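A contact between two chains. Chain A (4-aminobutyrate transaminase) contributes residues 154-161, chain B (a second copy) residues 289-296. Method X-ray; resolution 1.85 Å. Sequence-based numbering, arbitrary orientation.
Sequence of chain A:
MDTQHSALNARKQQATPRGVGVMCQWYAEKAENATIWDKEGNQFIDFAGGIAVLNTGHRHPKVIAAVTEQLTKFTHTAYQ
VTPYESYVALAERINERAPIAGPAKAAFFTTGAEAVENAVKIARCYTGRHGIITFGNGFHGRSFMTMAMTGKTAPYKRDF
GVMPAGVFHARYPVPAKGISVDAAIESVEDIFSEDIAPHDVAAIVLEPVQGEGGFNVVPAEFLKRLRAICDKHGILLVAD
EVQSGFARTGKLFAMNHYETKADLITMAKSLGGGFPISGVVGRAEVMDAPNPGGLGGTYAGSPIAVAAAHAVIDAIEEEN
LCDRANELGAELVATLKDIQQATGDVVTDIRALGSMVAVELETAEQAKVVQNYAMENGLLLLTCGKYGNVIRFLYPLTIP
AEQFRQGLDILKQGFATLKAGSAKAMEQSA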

ATOM      1  N   ALA A 154      -1.023 -20.009   2.852  1.00 20.77           N
ATOM      2  CA  ALA A 154       0.066 -20.985   2.842  1.00 19.70           C
ATOM      3  C   ALA A 154      -0.224 -22.024   1.791  1.00 26.05           C
ATOM      4  O   ALA A 154      -1.335 -22.553   1.801  1.00 27.18           O
ATOM      5  CB  ALA A 154       0.182 -21.653   4.205  1.00 23.08           C
ATOM      6  N   PRO A 155       0.736 -22.386   0.901  1.00 23.64           N
ATOM      7  CA  PRO A 155       2.140 -21.959   0.842  1.00 25.56           C
ATOM      8  C   PRO A 155       2.391 -20.703  -0.007  1.00 24.79           C
ATOM      9  O   PRO A 155       3.544 -20.291  -0.093  1.00 24.23           O
ATOM     10  CB  PRO A 155       2.826 -23.159   0.141  1.00 26.90           C
ATOM     11  CG  PRO A 155       1.804 -23.531  -0.890  1.00 26.28           C
ATOM     12  CD  PRO A 155       0.417 -23.325  -0.200  1.00 27.64           C
ATOM     13  N   TYR A 156       1.336 -20.124  -0.600  1.00 19.46           N
ATOM     14  CA  TYR A 156       1.497 -19.248  -1.756  1.00 20.42           C
ATOM     15  C   TYR A 156       2.073 -17.890  -1.386  1.00 20.15           C
ATOM     16  O   TYR A 156       2.854 -17.314  -2.154  1.00 24.39           O
ATOM     17  CB  TYR A 156       0.147 -19.010  -2.466  1.00 22.63           C
ATOM     18  CG  TYR A 156      -0.462 -20.304  -2.917  1.00 27.97           C
ATOM     19  CD1 TYR A 156       0.239 -21.166  -3.759  1.00 31.41           C
ATOM     20  CD2 TYR A 156      -1.722 -20.685  -2.491  1.00 29.80           C
ATOM     21  CE1 TYR A 156      -0.310 -22.379  -4.154  1.00 30.15           C
ATOM     22  CE2 TYR A 156      -2.273 -21.870  -2.882  1.00 29.74           C
ATOM     23  CZ  TYR A 156      -1.564 -22.726  -3.710  1.00 33.72           C
ATOM     24  OH  TYR A 156      -2.126 -23.922  -4.074  1.00 38.09           O
ATOM     25  N   LYS A 157       1.664 -17.313  -0.282  1.00 20.06           N
ATOM     26  CA  LYS A 157       2.149 -15.943  -0.066  1.00 22.69           C
ATOM     27  C   LYS A 157       2.760 -15.682   1.294  1.00 20.98           C
ATOM     28  O   LYS A 157       3.308 -14.590   1.472  1.00 22.39           O
ATOM     29  CB  LYS A 157       1.032 -14.912  -0.341  1.00 23.24           C
ATOM     30  CG  LYS A 157      -0.152 -15.030   0.522  1.00 21.43           C
ATOM     31  CD  LYS A 157      -1.291 -14.086  -0.021  1.00 22.43           C
ATOM     32  CE  LYS A 157      -2.597 -14.229   0.672  1.00 20.44           C
ATOM     33  NZ  LYS A 157      -3.761 -13.495   0.031  1.00 17.01           N
ATOM     34  N   ARG A 158       2.777 -16.678   2.225  1.00 19.10           N
ATOM     35  CA  ARG A 158       3.375 -16.497   3.550  1.00 19.90           C
ATOM     36  C   ARG A 158       4.861 -16.084   3.520  1.00 18.98           C
ATOM     37  O   ARG A 158       5.381 -15.558   4.519  1.00 20.62           O
ATOM     38  CB  ARG A 158       3.216 -17.793   4.352  1.00 25.03           C
ATOM     39  CG  ARG A 158       3.950 -18.976   3.711  1.00 27.87           C
ATOM     40  CD  ARG A 158       4.493 -19.974   4.717  1.00 38.73           C
ATOM     41  NE  ARG A 158       5.210 -19.308   5.798  1.00 46.38           N
ATOM     42  CZ  ARG A 158       6.055 -19.911   6.638  1.00 51.20           C
ATOM     43  NH1 ARG A 158       6.304 -21.209   6.507  1.00 53.39           N
ATOM     44  NH2 ARG A 158       6.650 -19.222   7.622  1.00 51.44           N
ATOM     45  N   ASP A 159       5.593 -16.399   2.456  1.00 19.03           N
ATOM     46  CA  ASP A 159       7.019 -16.083   2.443  1.00 19.67           C
ATOM     47  C   ASP A 159       7.295 -14.650   1.994  1.00 19.24           C
ATOM     48  O   ASP A 159       8.455 -14.242   2.015  1.00 19.81           O
ATOM     49  CB  ASP A 159       7.770 -17.018   1.452  1.00 21.52           C
ATOM     50  CG  ASP A 159       7.913 -18.430   1.944  1.00 27.36           C
ATOM     51  OD1 ASP A 159       7.962 -18.627   3.157  1.00 28.31           O
ATOM     52  OD2 ASP A 159       7.943 -19.340   1.076  1.00 28.16           O
ATOM     53  N   PHE A 160       6.298 -13.912   1.480  1.00 18.34           N
ATOM     54  CA  PHE A 160       6.612 -12.755   0.628  1.00 17.98           C
ATOM     55  C   PHE A 160       6.107 -11.412   1.177  1.00 21.35           C
ATOM     56  O   PHE A 160       6.186 -10.393   0.467  1.00 17.28           O
ATOM     57  CB  PHE A 160       6.106 -12.971  -0.811  1.00 17.34           C
ATOM     58  CG  PHE A 160       6.593 -14.281  -1.404  1.00 17.80           C
ATOM     59  CD1 PHE A 160       7.942 -14.554  -1.460  1.00 18.50           C
ATOM     60  CD2 PHE A 160       5.686 -15.253  -1.807  1.00 21.40           C
ATOM     61  CE1 PHE A 160       8.408 -15.813  -1.974  1.00 18.94           C
ATOM     62  CE2 PHE A 160       6.111 -16.477  -2.305  1.00 20.32           C
ATOM     63  CZ  PHE A 160       7.465 -16.757  -2.398  1.00 22.44           C
ATOM     64  N   GLY A 161       5.785 -11.331   2.468  1.00 20.28           N
ATOM     65  CA  GLY A 161       5.676  -9.981   3.058  1.00 17.73           C
ATOM     66  C   GLY A 161       4.419  -9.233   2.631  1.00 17.50           C
ATOM     67  O   GLY A 161       3.376  -9.814   2.317  1.00 16.52           O
TER
ATOM     68  N   ALA B 289      15.581 -19.608  -0.363  1.00 25.12           N
ATOM     69  CA  ALA B 289      14.891 -18.993   0.766  1.00 24.55           C
ATOM     70  C   ALA B 289      13.407 -19.351   0.782  1.00 22.38           C
ATOM     71  O   ALA B 289      12.921 -19.780   1.840  1.00 20.29           O
ATOM     72  CB  ALA B 289      15.134 -17.475   0.770  1.00 22.98           C
ATOM     73  N   PRO B 290      12.643 -19.212  -0.309  1.00 20.36           N
ATOM     74  CA  PRO B 290      11.232 -19.601  -0.260  1.00 19.52           C
ATOM     75  C   PRO B 290      11.055 -21.072   0.081  1.00 21.34           C
ATOM     76  O   PRO B 290      11.856 -21.936  -0.310  1.00 17.89           O
ATOM     77  CB  PRO B 290      10.735 -19.300  -1.684  1.00 16.72           C
ATOM     78  CG  PRO B 290      11.605 -18.204  -2.158  1.00 19.08           C
ATOM     79  CD  PRO B 290      12.965 -18.560  -1.596  1.00 17.99           C
ATOM     80  N   ASN B 291       9.956 -21.355   0.794  1.00 21.14           N
ATOM     81  CA  ASN B 291       9.612 -22.715   1.178  1.00 22.85           C
ATOM     82  C   ASN B 291       8.933 -23.460   0.024  1.00 17.18           C
ATOM     83  O   ASN B 291       8.377 -22.839  -0.880  1.00 19.15           O
ATOM     84  CB  ASN B 291       8.724 -22.668   2.420  1.00 26.33           C
ATOM     85  CG  ASN B 291       9.507 -22.181   3.636  1.00 28.78           C
ATOM     86  OD1 ASN B 291      10.449 -22.872   4.069  1.00 27.24           O
ATOM     87  ND2 ASN B 291       9.220 -20.955   4.116  1.00 25.91           N
ATOM     88  N   PRO B 292       8.952 -24.804   0.041  1.00 18.19           N
ATOM     89  CA  PRO B 292       8.262 -25.569  -1.034  1.00 21.54           C
ATOM     90  C   PRO B 292       6.814 -25.120  -1.189  1.00 22.38           C
ATOM     91  O   PRO B 292       6.099 -24.922  -0.203  1.00 22.20           O
ATOM     92  CB  PRO B 292       8.332 -27.038  -0.547  1.00 23.16           C
ATOM     93  CG  PRO B 292       9.585 -27.090   0.295  1.00 24.30           C
ATOM     94  CD  PRO B 292       9.641 -25.695   1.004  1.00 21.24           C
ATOM     95  N   GLY B 293       6.395 -24.951  -2.445  1.00 20.63           N
ATOM     96  CA  GLY B 293       5.104 -24.435  -2.824  1.00 19.63           C
ATOM     97  C   GLY B 293       5.086 -22.933  -2.983  1.00 23.55           C
ATOM     98  O   GLY B 293       4.081 -22.379  -3.483  1.00 24.16           O
ATOM     99  N   GLY B 294       6.141 -22.266  -2.510  1.00 20.18           N
ATOM    100  CA  GLY B 294       6.290 -20.815  -2.574  1.00 21.77           C
ATOM    101  C   GLY B 294       6.575 -20.284  -3.967  1.00 22.18           C
ATOM    102  O   GLY B 294       6.289 -19.117  -4.232  1.00 23.72           O
ATOM    103  N   LEU B 295       7.123 -21.118  -4.871  1.00 21.11           N
ATOM    104  CA  LEU B 295       7.396 -20.751  -6.252  1.00 19.03           C
ATOM    105  C   LEU B 295       6.768 -21.772  -7.203  1.00 21.49           C
ATOM    106  O   LEU B 295       6.648 -22.958  -6.890  1.00 25.92           O
ATOM    107  CB  LEU B 295       8.893 -20.744  -6.552  1.00 16.82           C
ATOM    108  CG  LEU B 295       9.654 -19.877  -5.564  1.00 19.77           C
ATOM    109  CD1 LEU B 295      11.199 -20.237  -5.769  1.00 20.73           C
ATOM    110  CD2 LEU B 295       9.369 -18.397  -5.869  1.00 18.54           C
ATOM    111  N   GLY B 296       6.357 -21.301  -8.340  1.00 21.95           N
ATOM    112  CA  GLY B 296       5.945 -22.260  -9.379  1.00 23.16           C
ATOM    113  C   GLY B 296       5.119 -21.547 -10.439  1.00 22.70           C
ATOM    114  O   GLY B 296       5.292 -20.340 -10.688  1.00 22.08           O
TER

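What does chain B offer at the start of its stretch? Pro B290 lies against two residues of chain A. Its CG sits 4.0 Å from CE1 of Phe A160, near the plane of the aromatic ring and at its edge, an apolar contact. Its CA is 3.6 Å from OD2 of Asp A159, close because the next residue along the chain binds that carboxylate.

How does Asn B291 hold Asp A159? It grips both carboxylate oxygens, one with its backbone and one with its side chain. The backbone N donates to OD2 of Asp A159 at 2.9 Å, with a fairly straight N-H...O angle of 162°, while ND2 donates to OD1 of Asp A159 at 2.8 Å and a more bent 141°. Both CA-to-CB bonds point toward the opposing stretch, and both side chains adopt the m rotamer. ND2 of Asn B291 also lies over one face of the Arg A158 guanidinium, 3.8 Å from NH1.

Why does the turn after it come so close to chain A? Asn B291 to Gly B294 form a type II turn, closed by a 2.8 Å hydrogen bond from Gly B294 N to Asn B291 O. Glycine at Gly B293 suits the backbone angles and leaves room for Pro A155, whose CG is 3.6 Å from Gly B293 O; an ideal CB would stand only 2.8 Å from that CG. At Gly B294, a CB would crowd OD2 of Asp A159 at 2.9 Å.

What completes the contact at the end of the turn and just after it? The ring of Phe A160 reaches chain B with its end, CZ lying 3.2 Å from Gly B294 O, near the ring plane, so the carbonyl meets the ring edge. The same CZ is 4.3 Å from CD2 of Leu B295, a looser apolar contact.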